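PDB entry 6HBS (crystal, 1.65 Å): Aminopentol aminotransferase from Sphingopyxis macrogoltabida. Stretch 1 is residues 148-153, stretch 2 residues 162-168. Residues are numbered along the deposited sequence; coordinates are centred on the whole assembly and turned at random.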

# COMPACT_ATOMS: atom_id res chain seq x y z
N ALA A 148 5.02 9.24 -3.17
CA ALA A 148 5.73 9.03 -4.41
C ALA A 148 4.77 8.64 -5.53
O ALA A 148 5.10 7.81 -6.38
CB ALA A 148 6.82 8.00 -4.20
N SER A 149 3.59 9.27 -5.54
CA SER A 149 2.60 9.14 -6.62
C SER A 149 2.97 10.06 -7.80
O SER A 149 3.76 11.00 -7.66
CB SER A 149 1.18 9.42 -6.11
OG SER A 149 0.88 8.64 -4.96
N PRO A 150 2.40 9.87 -9.01
CA PRO A 150 2.72 10.76 -10.12
C PRO A 150 2.49 12.24 -9.77
O PRO A 150 3.27 13.09 -10.22
CB PRO A 150 1.83 10.25 -11.27
CG PRO A 150 1.63 8.77 -10.94
CD PRO A 150 1.54 8.73 -9.41
N TRP A 151 1.48 12.56 -8.95
CA TRP A 151 1.18 13.98 -8.65
C TRP A 151 2.23 14.63 -7.74
O TRP A 151 2.27 15.86 -7.68
CB TRP A 151 -0.23 14.21 -8.07
CG TRP A 151 -0.51 13.71 -6.68
CD1 TRP A 151 -0.88 12.44 -6.33
CD2 TRP A 151 -0.50 14.47 -5.45
NE1 TRP A 151 -1.08 12.36 -4.98
CE2 TRP A 151 -0.88 13.59 -4.41
CE3 TRP A 151 -0.23 15.81 -5.12
CZ2 TRP A 151 -0.98 13.99 -3.08
CZ3 TRP A 151 -0.35 16.21 -3.80
CH2 TRP A 151 -0.70 15.31 -2.79
N ASN A 152 3.01 13.84 -7.00
CA ASN A 152 3.83 14.46 -5.95
C ASN A 152 5.25 13.88 -5.85
O ASN A 152 6.02 14.39 -5.07
CB ASN A 152 3.13 14.42 -4.58
CG ASN A 152 2.81 13.01 -4.11
OD1 ASN A 152 3.22 12.02 -4.73
ND2 ASN A 152 2.03 12.90 -3.03
N THR A 153 5.62 12.85 -6.62
CA THR A 153 6.95 12.23 -6.48
C THR A 153 8.03 13.30 -6.75
O THR A 153 7.90 14.11 -7.69
CB THR A 153 7.09 10.99 -7.36
OG1 THR A 153 8.38 10.40 -7.15
CG2 THR A 153 6.96 11.28 -8.84
N SER A 162 1.00 16.68 -17.22
CA SER A 162 -0.43 16.53 -17.00
C SER A 162 -0.71 15.84 -15.64
O SER A 162 -1.78 16.02 -15.06
CB SER A 162 -1.09 15.80 -18.15
OG SER A 162 -0.58 14.47 -18.31
N ASP A 163 0.26 15.09 -15.12
CA ASP A 163 0.07 14.39 -13.81
C ASP A 163 -0.08 15.38 -12.65
O ASP A 163 -0.59 15.01 -11.59
CB ASP A 163 1.22 13.42 -13.55
CG ASP A 163 1.27 12.21 -14.47
OD1 ASP A 163 0.20 11.78 -14.92
OD2 ASP A 163 2.40 11.73 -14.77
N ARG A 164 0.44 16.61 -12.79
CA ARG A 164 0.45 17.59 -11.70
C ARG A 164 0.15 19.01 -12.19
O ARG A 164 0.53 20.00 -11.53
CB ARG A 164 1.80 17.54 -10.97
CG ARG A 164 3.00 17.59 -11.91
CD ARG A 164 4.26 17.34 -11.14
NE ARG A 164 4.37 16.03 -10.52
CZ ARG A 164 5.43 15.70 -9.79
NH1 ARG A 164 6.36 16.61 -9.61
NH2 ARG A 164 5.57 14.49 -9.28
N VAL A 165 -0.61 19.13 -13.28
CA VAL A 165 -0.90 20.44 -13.87
C VAL A 165 -1.78 21.27 -12.92
O VAL A 165 -1.73 22.48 -12.97
CB VAL A 165 -1.53 20.30 -15.29
CG1 VAL A 165 -2.89 19.61 -15.27
CG2 VAL A 165 -1.64 21.66 -15.99
N HIS A 166 -2.56 20.61 -12.05
CA HIS A 166 -3.45 21.31 -11.12
C HIS A 166 -2.94 21.18 -9.68
O HIS A 166 -3.71 21.20 -8.76
CB HIS A 166 -4.90 20.83 -11.29
CG HIS A 166 -5.50 21.31 -12.57
ND1 HIS A 166 -5.63 22.67 -12.85
CD2 HIS A 166 -5.92 20.65 -13.67
CE1 HIS A 166 -6.15 22.81 -14.07
NE2 HIS A 166 -6.32 21.59 -14.60
N VAL A 167 -1.63 21.09 -9.52
CA VAL A 167 -0.95 21.27 -8.24
C VAL A 167 -0.16 22.58 -8.36
O VAL A 167 0.55 22.74 -9.33
CB VAL A 167 0.02 20.11 -7.91
CG1 VAL A 167 0.67 20.28 -6.54
CG2 VAL A 167 -0.70 18.77 -8.05
N ALA A 168 -0.34 23.47 -7.40
CA ALA A 168 0.40 24.73 -7.36
C ALA A 168 1.10 24.86 -6.01
O ALA A 168 0.74 24.17 -5.07
CB ALA A 168 -0.52 25.91 -7.62
O HOH W 1 8.70 16.40 -8.50

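Neither stretch offers the other a long regular edge. Residues 148-153 form no helix or strand, yet they are tightly folded: the backbone N of Asn152 and the N of Thr153 both donate to Ser149 O, at 3.0 and 2.8 Å. This carbonyl is thereby occupied from within its own loop, while the carbonyls of Pro150 and Thr153 remain available to the partner. In the second stretch Ser162 and Asp163 belong to a 3-10 segment; the chain then makes a type I turn from Arg164 to Val167, closed by Val167 N to Arg164 O at 3.1 Å, and enters a strand at Val167. The backbones come nearest at Trp151 and Arg164, whose CA atoms lie 4.8 Å apart. Close by, Trp151 CA approaches Asp163 O at 3.6 Å in a CA-H...O contact; no backbone N-H...O bond joins the two stretches.

Arg164 carries the polar part of the contact. Its CA-to-CB bond points toward the first stretch, and a p, t, p sequence over chi1 to chi3 brings the guanidinium to the loop carbonyls. Pro150 O receives two hydrogen bonds, from Arg164 NE at 3.2 Å and from Arg164 NH2 at 2.9 Å; the second is the straighter, at 155° against 137°. Arg164 NH2 also donates to Thr153 O at 2.8 Å and 172°, a nearly linear bond. Both acceptors lie at the guanidinium edge, near its plane, where N-H groups can reach them. Trp151 O instead sits over one face, 3.5 Å from Arg164 NE, and is not a hydrogen-bond partner. Proximity alone is a poor guide here: Thr153 N is 3.1 Å from Arg164 NH2, but both are donors. A water extends the network, donating to Thr153 O at 2.6 Å and accepting from Arg164 NH1 at 2.6 Å, so that Thr153 O is reached both directly and through solvent.

Van der Waals packing adds to this polar centre. Pro150 CB rests 3.8 Å from Asp163 CG, a van der Waals contact; over the whole contact the other stretch covers 48 Å² of each of these residues. Trp151 CE3 meets Val167 CG2 at 4.2 Å, with the methyl oblique to the indole ring; both residues are buried, and Trp151 NE1 is hydrogen-bonded elsewhere in the structure. The rule to read from this contact is economical: a compact loop presents carbonyls, one arginine gathers two of them, and modest apolar packing helps bury a total of 307 Å², counting both sides.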